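Local coordinates for protein 6-phosphogluconolactonase (Leishmania braziliensis, PDB 3CSS) that probably hydrolyses 6-phosphogluconolactone to 6-phosphogluconate, the second step in the oxidative stage of the pentose phosphate pathway, at residues Ala128-Tyr133 / Val186-Pro191; Gly74-Leu79 / Ile107-Ala112; Met17-Arg22 / Tyr53-Glu58. One frame throughout, in Å; residues are numbered along the deposited sequence.

Interaction 1. Residues Ala128-Tyr133 / Val186-Pro191; sequences AVAQDY and VSVSFP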
loop_
_atom_site.group_PDB
_atom_site.type_symbol
_atom_site.label_atom_id
_atom_site.label_comp_id
_atom_site.label_asym_id
_atom_site.label_seq_id
_atom_site.Cartn_x
_atom_site.Cartn_y
_atom_site.Cartn_z
ATOM N N ALA A 128 7.032 14.112 11.697
ATOM C CA ALA A 128 7.850 13.483 12.726
ATOM C C ALA A 128 7.711 11.956 12.661
ATOM O O ALA A 128 8.712 11.236 12.708
ATOM C CB ALA A 128 7.467 14.012 14.099
ATOM N N VAL A 129 6.472 11.472 12.528
ATOM C CA VAL A 129 6.205 10.029 12.379
ATOM C C VAL A 129 6.782 9.479 11.058
ATOM O O VAL A 129 7.428 8.433 11.060
ATOM C CB VAL A 129 4.689 9.709 12.478
ATOM C CG1 VAL A 129 4.422 8.231 12.204
ATOM C CG2 VAL A 129 4.147 10.113 13.843
ATOM N N ALA A 130 6.572 10.200 9.956
ATOM C CA ALA A 130 7.114 9.820 8.645
ATOM C C ALA A 130 8.628 9.635 8.682
ATOM O O ALA A 130 9.157 8.654 8.156
ATOM C CB ALA A 130 6.734 10.864 7.569
ATOM N N GLN A 131 9.312 10.588 9.307
ATOM C CA GLN A 131 10.774 10.588 9.352
ATOM C C GLN A 131 11.336 9.413 10.154
ATOM O O GLN A 131 12.285 8.756 9.726
ATOM C CB GLN A 131 11.264 11.916 9.898
ATOM C CG GLN A 131 11.030 13.055 8.919
ATOM C CD GLN A 131 12.146 13.191 7.895
ATOM O OE1 GLN A 131 11.996 12.797 6.724
ATOM N NE2 GLN A 131 13.267 13.770 8.325
ATOM N N ASP A 132 10.719 9.127 11.295
ATOM C CA ASP A 132 11.115 7.982 12.113
ATOM C C ASP A 132 10.871 6.654 11.377
ATOM O O ASP A 132 11.682 5.721 11.469
ATOM C CB ASP A 132 10.373 7.994 13.456
ATOM C CG ASP A 132 10.974 8.980 14.471
ATOM O OD1 ASP A 132 12.044 9.597 14.207
ATOM O OD2 ASP A 132 10.367 9.125 15.562
ATOM N N TYR A 133 9.761 6.574 10.651
ATOM C CA TYR A 133 9.428 5.361 9.910
ATOM C C TYR A 133 10.394 5.168 8.737
ATOM O O TYR A 133 10.853 4.070 8.477
ATOM C CB TYR A 133 7.962 5.415 9.441
ATOM C CG TYR A 133 7.441 4.179 8.754
ATOM C CD1 TYR A 133 7.807 2.897 9.163
ATOM C CD2 TYR A 133 6.528 4.292 7.715
ATOM C CE1 TYR A 133 7.313 1.768 8.519
ATOM C CE2 TYR A 133 5.999 3.169 7.098
ATOM C CZ TYR A 133 6.401 1.914 7.485
ATOM O OH TYR A 133 5.876 0.822 6.820
ATOM N N VAL A 186 9.065 8.046 2.992
ATOM C CA VAL A 186 7.750 8.131 3.623
ATOM C C VAL A 186 7.303 9.587 3.604
ATOM O O VAL A 186 8.039 10.484 4.047
ATOM C CB VAL A 186 7.772 7.617 5.101
ATOM C CG1 VAL A 186 6.390 7.630 5.705
ATOM C CG2 VAL A 186 8.383 6.242 5.185
ATOM N N SER A 187 6.107 9.822 3.076
ATOM C CA SER A 187 5.550 11.161 2.997
ATOM C C SER A 187 4.275 11.226 3.847
ATOM O O SER A 187 3.967 10.298 4.596
ATOM C CB SER A 187 5.256 11.501 1.542
ATOM O OG SER A 187 4.951 12.878 1.363
ATOM N N VAL A 188 3.556 12.336 3.732
ATOM C CA VAL A 188 2.429 12.635 4.593
ATOM C C VAL A 188 1.248 13.193 3.800
ATOM O O VAL A 188 1.417 13.756 2.714
ATOM C CB VAL A 188 2.856 13.649 5.684
ATOM C CG1 VAL A 188 3.998 13.054 6.506
ATOM C CG2 VAL A 188 3.251 14.994 5.082
ATOM N N SER A 189 0.056 13.066 4.363
ATOM C CA SER A 189 -1.136 13.608 3.739
ATOM C C SER A 189 -2.279 13.663 4.714
ATOM O O SER A 189 -2.278 12.946 5.706
ATOM C CB SER A 189 -1.571 12.699 2.604
ATOM O OG SER A 189 -1.910 11.432 3.134
ATOM N N PHE A 190 -3.250 14.504 4.389
ATOM C CA PHE A 190 -4.574 14.467 5.005
ATOM C C PHE A 190 -5.555 13.998 3.910
ATOM O O PHE A 190 -5.388 14.328 2.718
ATOM C CB PHE A 190 -4.973 15.860 5.538
ATOM C CG PHE A 190 -6.078 15.820 6.555
ATOM C CD1 PHE A 190 -5.778 15.555 7.886
ATOM C CD2 PHE A 190 -7.408 16.014 6.186
ATOM C CE1 PHE A 190 -6.767 15.494 8.841
ATOM C CE2 PHE A 190 -8.417 15.953 7.130
ATOM C CZ PHE A 190 -8.091 15.710 8.477
ATOM N N PRO A 191 -6.560 13.199 4.287
ATOM C CA PRO A 191 -7.488 12.738 3.262
ATOM C C PRO A 191 -8.205 13.846 2.509
ATOM O O PRO A 191 -8.379 14.960 3.012
ATOM C CB PRO A 191 -8.504 11.869 4.025
ATOM C CG PRO A 191 -8.325 12.230 5.450
ATOM C CD PRO A 191 -6.892 12.647 5.610
HETATM O O HOH W 1 10.202 10.998 5.625
#

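Interaction 2. Residues Gly74-Leu79 / Ile107-Ala112; sequences GDERLL and IDRRAA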
loop_
_atom_site.group_PDB
_atom_site.type_symbol
_atom_site.label_atom_id
_atom_site.label_comp_id
_atom_site.label_asym_id
_atom_site.label_seq_id
_atom_site.Cartn_x
_atom_site.Cartn_y
_atom_site.Cartn_z
ATOM N N GLY A 74 2.118 -0.081 4.106
ATOM C CA GLY A 74 2.296 0.873 3.009
ATOM C C GLY A 74 1.737 2.278 3.250
ATOM O O GLY A 74 2.208 3.239 2.660
ATOM N N ASP A 75 0.742 2.379 4.119
ATOM C CA ASP A 75 0.273 3.644 4.631
ATOM C C ASP A 75 -0.452 3.401 5.928
ATOM O O ASP A 75 -0.841 2.269 6.238
ATOM C CB ASP A 75 -0.619 4.387 3.635
ATOM C CG ASP A 75 -2.016 3.779 3.497
ATOM O OD1 ASP A 75 -2.146 2.635 2.990
ATOM O OD2 ASP A 75 -2.997 4.479 3.836
ATOM N N GLU A 76 -0.623 4.463 6.693
ATOM C CA GLU A 76 -1.258 4.318 8.001
ATOM C C GLU A 76 -1.953 5.587 8.439
ATOM O O GLU A 76 -1.492 6.700 8.184
ATOM C CB GLU A 76 -0.240 3.830 9.042
ATOM C CG GLU A 76 -0.767 3.668 10.471
ATOM C CD GLU A 76 -1.889 2.634 10.602
ATOM O OE1 GLU A 76 -2.929 2.787 9.925
ATOM O OE2 GLU A 76 -1.746 1.695 11.431
ATOM N N ARG A 77 -3.081 5.385 9.098
ATOM C CA ARG A 77 -3.792 6.443 9.793
ATOM C C ARG A 77 -3.104 6.708 11.125
ATOM O O ARG A 77 -2.881 5.766 11.905
ATOM C CB ARG A 77 -5.237 5.999 10.044
ATOM C CG ARG A 77 -6.071 5.803 8.801
ATOM C CD ARG A 77 -5.920 4.407 8.186
ATOM N NE ARG A 77 -6.800 4.201 7.033
ATOM C CZ ARG A 77 -8.038 3.719 7.071
ATOM N NH1 ARG A 77 -8.616 3.399 8.215
ATOM N NH2 ARG A 77 -8.728 3.575 5.929
ATOM N N LEU A 78 -2.811 7.973 11.433
ATOM C CA LEU A 78 -2.067 8.303 12.658
ATOM C C LEU A 78 -2.986 8.321 13.871
ATOM O O LEU A 78 -3.265 9.366 14.483
ATOM C CB LEU A 78 -1.287 9.600 12.495
ATOM C CG LEU A 78 -0.247 9.519 11.369
ATOM C CD1 LEU A 78 0.514 10.826 11.227
ATOM C CD2 LEU A 78 0.709 8.335 11.579
ATOM N N LEU A 79 -3.465 7.119 14.177
ATOM C CA LEU A 79 -4.255 6.815 15.358
ATOM C C LEU A 79 -3.462 5.779 16.174
ATOM O O LEU A 79 -2.475 5.226 15.695
ATOM C CB LEU A 79 -5.616 6.255 14.920
ATOM C CG LEU A 79 -6.465 7.167 14.020
ATOM C CD1 LEU A 79 -7.478 6.370 13.213
ATOM C CD2 LEU A 79 -7.159 8.266 14.826
ATOM N N ILE A 107 5.249 1.177 13.032
ATOM C CA ILE A 107 5.247 2.635 12.941
ATOM C C ILE A 107 5.000 3.182 14.343
ATOM O O ILE A 107 4.057 2.767 15.017
ATOM C CB ILE A 107 4.138 3.165 11.997
ATOM C CG1 ILE A 107 4.350 2.648 10.567
ATOM C CG2 ILE A 107 4.124 4.695 11.995
ATOM C CD1 ILE A 107 3.204 2.971 9.597
ATOM N N ASP A 108 5.845 4.115 14.767
ATOM C CA ASP A 108 5.685 4.818 16.035
ATOM C C ASP A 108 4.842 6.079 15.812
ATOM O O ASP A 108 5.323 7.046 15.236
ATOM C CB ASP A 108 7.071 5.165 16.592
ATOM C CG ASP A 108 7.021 5.786 17.961
ATOM O OD1 ASP A 108 5.914 5.950 18.523
ATOM O OD2 ASP A 108 8.113 6.109 18.476
ATOM N N ARG A 109 3.587 6.068 16.262
ATOM C CA ARG A 109 2.648 7.171 15.966
ATOM C C ARG A 109 2.572 8.251 17.007
ATOM O O ARG A 109 1.916 9.262 16.791
ATOM C CB ARG A 109 1.204 6.669 15.812
ATOM C CG ARG A 109 1.023 5.523 14.895
ATOM C CD ARG A 109 0.939 4.224 15.653
ATOM N NE ARG A 109 1.141 3.115 14.730
ATOM C CZ ARG A 109 0.195 2.623 13.942
ATOM N NH1 ARG A 109 -1.025 3.122 13.961
ATOM N NH2 ARG A 109 0.496 1.631 13.125
ATOM N N ARG A 110 3.231 8.035 18.139
ATOM C CA ARG A 110 3.122 8.885 19.336
ATOM C C ARG A 110 3.282 10.373 19.064
ATOM O O ARG A 110 2.581 11.208 19.621
ATOM C CB ARG A 110 4.205 8.492 20.342
ATOM C CG ARG A 110 3.789 7.487 21.397
ATOM C CD ARG A 110 4.488 7.842 22.688
ATOM N NE ARG A 110 4.443 9.288 22.880
ATOM C CZ ARG A 110 3.490 9.916 23.557
ATOM N NH1 ARG A 110 2.524 9.219 24.138
ATOM N NH2 ARG A 110 3.513 11.235 23.667
ATOM N N ALA A 111 4.268 10.711 18.235
ATOM C CA ALA A 111 4.559 12.125 17.945
ATOM C C ALA A 111 3.382 12.865 17.279
ATOM O O ALA A 111 3.312 14.093 17.337
ATOM C CB ALA A 111 5.815 12.247 17.082
ATOM N N ALA A 112 2.472 12.113 16.654
ATOM C CA ALA A 112 1.327 12.673 15.925
ATOM C C ALA A 112 -0.008 12.636 16.673
ATOM O O ALA A 112 -0.930 13.345 16.300
ATOM C CB ALA A 112 1.170 11.951 14.578
#

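Interaction 3. Residues Met17-Arg22 / Tyr53-Glu58; sequences MSFAAR and YEELHE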
loop_
_atom_site.group_PDB
_atom_site.type_symbol
_atom_site.label_atom_id
_atom_site.label_comp_id
_atom_site.label_asym_id
_atom_site.label_seq_id
_atom_site.Cartn_x
_atom_site.Cartn_y
_atom_site.Cartn_z
ATOM N N MET A 17 -11.131 -12.158 -5.767
ATOM C CA MET A 17 -10.103 -11.138 -5.703
ATOM C C MET A 17 -9.037 -11.507 -4.683
ATOM O O MET A 17 -7.848 -11.413 -4.957
ATOM C CB MET A 17 -10.728 -9.803 -5.318
ATOM C CG MET A 17 -9.772 -8.671 -5.431
ATOM S SD MET A 17 -10.636 -7.151 -5.065
ATOM C CE MET A 17 -11.687 -7.049 -6.511
ATOM N N SER A 18 -9.480 -11.919 -3.506
ATOM C CA SER A 18 -8.566 -12.258 -2.413
ATOM C C SER A 18 -7.707 -13.473 -2.761
ATOM O O SER A 18 -6.520 -13.470 -2.488
ATOM C CB SER A 18 -9.347 -12.475 -1.129
ATOM O OG SER A 18 -10.138 -11.308 -0.850
ATOM N N PHE A 19 -8.303 -14.480 -3.398
ATOM C CA PHE A 19 -7.560 -15.679 -3.835
ATOM C C PHE A 19 -6.498 -15.315 -4.863
ATOM O O PHE A 19 -5.390 -15.828 -4.809
ATOM C CB PHE A 19 -8.470 -16.766 -4.447
ATOM C CG PHE A 19 -9.538 -17.296 -3.537
ATOM C CD1 PHE A 19 -9.523 -17.086 -2.180
ATOM C CD2 PHE A 19 -10.562 -18.058 -4.072
ATOM C CE1 PHE A 19 -10.526 -17.597 -1.385
ATOM C CE2 PHE A 19 -11.547 -18.557 -3.280
ATOM C CZ PHE A 19 -11.514 -18.333 -1.951
ATOM N N ALA A 20 -6.837 -14.425 -5.799
ATOM C CA ALA A 20 -5.881 -13.983 -6.828
ATOM C C ALA A 20 -4.684 -13.240 -6.241
ATOM O O ALA A 20 -3.555 -13.464 -6.680
ATOM C CB ALA A 20 -6.584 -13.114 -7.885
ATOM N N ALA A 21 -4.925 -12.386 -5.242
ATOM C CA ALA A 21 -3.847 -11.634 -4.566
ATOM C C ALA A 21 -2.958 -12.622 -3.809
ATOM O O ALA A 21 -1.733 -12.549 -3.860
ATOM C CB ALA A 21 -4.417 -10.583 -3.621
ATOM N N ARG A 22 -3.593 -13.576 -3.136
ATOM C CA ARG A 22 -2.846 -14.597 -2.402
ATOM C C ARG A 22 -1.878 -15.355 -3.314
ATOM O O ARG A 22 -0.726 -15.596 -2.937
ATOM C CB ARG A 22 -3.805 -15.564 -1.688
ATOM C CG ARG A 22 -3.098 -16.682 -0.916
ATOM C CD ARG A 22 -4.095 -17.499 -0.110
ATOM N NE ARG A 22 -3.495 -18.745 0.372
ATOM C CZ ARG A 22 -3.565 -19.924 -0.248
ATOM N NH1 ARG A 22 -4.246 -20.069 -1.379
ATOM N NH2 ARG A 22 -2.956 -20.982 0.278
ATOM N N TYR A 53 -5.929 -11.054 4.138
ATOM C CA TYR A 53 -5.161 -11.288 5.346
ATOM C C TYR A 53 -5.702 -12.482 6.149
ATOM O O TYR A 53 -4.926 -13.316 6.631
ATOM C CB TYR A 53 -5.069 -10.019 6.192
ATOM C CG TYR A 53 -4.501 -8.814 5.455
ATOM C CD1 TYR A 53 -3.723 -8.956 4.283
ATOM C CD2 TYR A 53 -4.722 -7.537 5.933
ATOM C CE1 TYR A 53 -3.222 -7.861 3.617
ATOM C CE2 TYR A 53 -4.210 -6.416 5.257
ATOM C CZ TYR A 53 -3.474 -6.582 4.101
ATOM O OH TYR A 53 -2.982 -5.480 3.419
ATOM N N GLU A 54 -7.023 -12.573 6.257
ATOM C CA GLU A 54 -7.664 -13.688 6.940
ATOM C C GLU A 54 -7.328 -15.008 6.251
ATOM O O GLU A 54 -7.057 -16.023 6.909
ATOM C CB GLU A 54 -9.180 -13.453 7.011
ATOM C CG GLU A 54 -9.553 -12.293 7.925
ATOM C CD GLU A 54 -11.027 -12.024 7.971
ATOM O OE1 GLU A 54 -11.775 -12.703 7.243
ATOM O OE2 GLU A 54 -11.430 -11.145 8.752
ATOM N N GLU A 55 -7.342 -14.992 4.925
ATOM C CA GLU A 55 -7.035 -16.194 4.153
ATOM C C GLU A 55 -5.571 -16.600 4.332
ATOM O O GLU A 55 -5.274 -17.774 4.520
ATOM C CB GLU A 55 -7.363 -16.009 2.679
ATOM C CG GLU A 55 -7.205 -17.286 1.871
ATOM C CD GLU A 55 -7.960 -17.232 0.588
ATOM O OE1 GLU A 55 -8.638 -16.202 0.352
ATOM O OE2 GLU A 55 -7.886 -18.216 -0.179
ATOM N N LEU A 56 -4.651 -15.638 4.282
ATOM C CA LEU A 56 -3.247 -15.927 4.603
ATOM C C LEU A 56 -3.091 -16.524 6.008
ATOM O O LEU A 56 -2.301 -17.455 6.235
ATOM C CB LEU A 56 -2.408 -14.657 4.506
ATOM C CG LEU A 56 -2.226 -14.081 3.101
ATOM C CD1 LEU A 56 -1.594 -12.671 3.201
ATOM C CD2 LEU A 56 -1.382 -15.010 2.195
ATOM N N HIS A 57 -3.846 -15.996 6.961
ATOM C CA HIS A 57 -3.784 -16.515 8.332
ATOM C C HIS A 57 -4.222 -17.987 8.431
ATOM O O HIS A 57 -3.618 -18.783 9.171
ATOM C CB HIS A 57 -4.626 -15.669 9.269
ATOM C CG HIS A 57 -4.512 -16.084 10.701
ATOM N ND1 HIS A 57 -5.296 -17.078 11.240
ATOM C CD2 HIS A 57 -3.682 -15.676 11.688
ATOM C CE1 HIS A 57 -4.973 -17.242 12.514
ATOM N NE2 HIS A 57 -3.998 -16.396 12.811
ATOM N N GLU A 58 -5.275 -18.334 7.693
ATOM C CA GLU A 58 -5.816 -19.684 7.728
ATOM C C GLU A 58 -4.989 -20.695 6.948
ATOM O O GLU A 58 -4.883 -21.846 7.370
ATOM C CB GLU A 58 -7.252 -19.680 7.213
ATOM C CG GLU A 58 -8.187 -18.877 8.086
ATOM C CD GLU A 58 -8.061 -19.263 9.562
ATOM O OE1 GLU A 58 -8.274 -20.465 9.869
ATOM O OE2 GLU A 58 -7.745 -18.376 10.399
#

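Interaction 1. Residues Ala128-Tyr133 / Val186-Pro191
The ring of Tyr-133 meets the isopropyl group of Val-186: ring atom CD2 lies 3.7 Å from Val-186 CG2, and the two side chains cross at about a right angle. On the other side of the ring, CE1 rests against Ile-107, while the phenol OH is bonded to Leu-73 O, which satisfies a buried polar tip and pins the ring's far end. This is helix-on-sheet packing of an alpha/beta fold. Helix 123-140 covers strand 186-189, an outermost strand of the mixed sheet, running nearly antiparallel to it at 162°, with the axes 7.4 Å apart. Such a close approach suits a small residue, and Ala-130 is placed where the two backbones come nearest; its carbonyl O is 3.5 Å from Val-186 CB. With Val-186 CG1 anti to the backbone N (chi1 -176°), that methyl sits against Ala-130, leaving CG2 for the tyrosine. The beta-branched valines suit a strand and turn compact apolar surfaces to the helix. A water 2.8 Å from Gln-131 OE1 and 2.7 Å from Val-186 O may link them, though other acceptors compete for its protons. Further along the strand, Val-188 CG1 reaches Ala-130 CB at 3.7 Å.

Interaction 2. Residues Gly74-Leu79 / Ile107-Ala112
Glu-76 OE2 is gripped by both terminal nitrogens of Arg-109, a salt bridge in which NH2 approaches OE2 at 2.8 Å and NH1 approaches the same oxygen at 3.0 Å. NH2 meets the anti lone pair of OE2, whereas NH1 comes from above the carboxylate plane, which stands 75° from that of the guanidinium. Phe-88 N also bonds to OE2, and OE1 accepts from Asn-87 N and from Arg-77 N, so this buried carboxylate is well satisfied. Arginine suits the site because its flat head can serve several acceptors. NH1 also donates to Leu-79 O at 3.1 Å, a fairly straight bond of 158°, and NE donates to Ile-107 O at 3.0 Å; with all three acceptors near its plane, the guanidinium cannot easily rotate. Leu-79 is the last residue of an inverse gamma turn centred on Leu-78, closed by Leu-79 N to Arg-77 O at 2.7 Å. Apolar contacts flank the bridge: Ile-107 CD1 touches Glu-76 CB at 3.6 Å, and Leu-78 CD1 meets the small Ala-112 CB at 3.6 Å. The contact joins the end of strand 69-77 to the short, weakly bonded helix 110-113 and the loop entering it. The carboxylate of Glu-76 reaches the N-terminal end of helix 87-96, Leu-78 packs on Val-202 of strand 201-204, and Ile-107 and Ala-112 lean on helix 123-140.

Interaction 3. Residues Met17-Arg22 / Tyr53-Glu58
Two helices flanking the alpha/beta sheet, 14-30 and 50-59, pack here as a crossing pair; the axes of segments 17-22 and 53-58 approach to 9.9 Å at a crossing angle of -59°. Arg-22 and Glu-55 provide most of the contact, and both are long enough to span helices at this separation. CG of each is anti to its backbone N (chi1 179° for Arg-22), and the extended stems meet nearly perpendicularly, Arg-22 CD 3.7 Å from Glu-55 CG. Glu-55 is modelled in two conformers; in one of them its carboxylate comes implausibly close to the ring of Phe-19, so that approach is doubtful. In the same conformer Arg-22 NH1 stays 4.3 Å from Glu-55 OE2, with that oxygen well out of the guanidinium plane. Any attraction there is probably one of charge alone, and its geometry is equally uncertain. Arg-22 makes a salt bridge from NE to Asp-60 OD2. Ser-18, a small residue facing the other helix, has its OG bonded to Leu-14 O of its own helix, which satisfies the hydroxyl within the interface. Leu-56 supplies the apolar part: it and the aliphatic stem of Arg-22 run alongside each other with opposite senses, Leu-56 CD2 lying 3.9 Å from Arg-22 CG.

From the N terminus, interaction 3 comes first, bringing 17-22 and 53-58 together and closing a loop of 30 residues that includes strand 39-43. Interaction 2 then closes 27 residues between 74-79 and 107-112, among them helix 87-96. Interaction 1 closes the longest loop, 52 residues between 128-133 and 186-191. The three follow in series; none nests within or crosses another. Interactions 1 and 2 nevertheless touch in space, their centres about 8 Å apart: Val-129 packs on Ile-107 and Ala-112, joining helices 110-113 and 123-140 over one end of the sheet. Interaction 3 lies about 28 Å from interaction 1, centre to centre, across the middle of the chain.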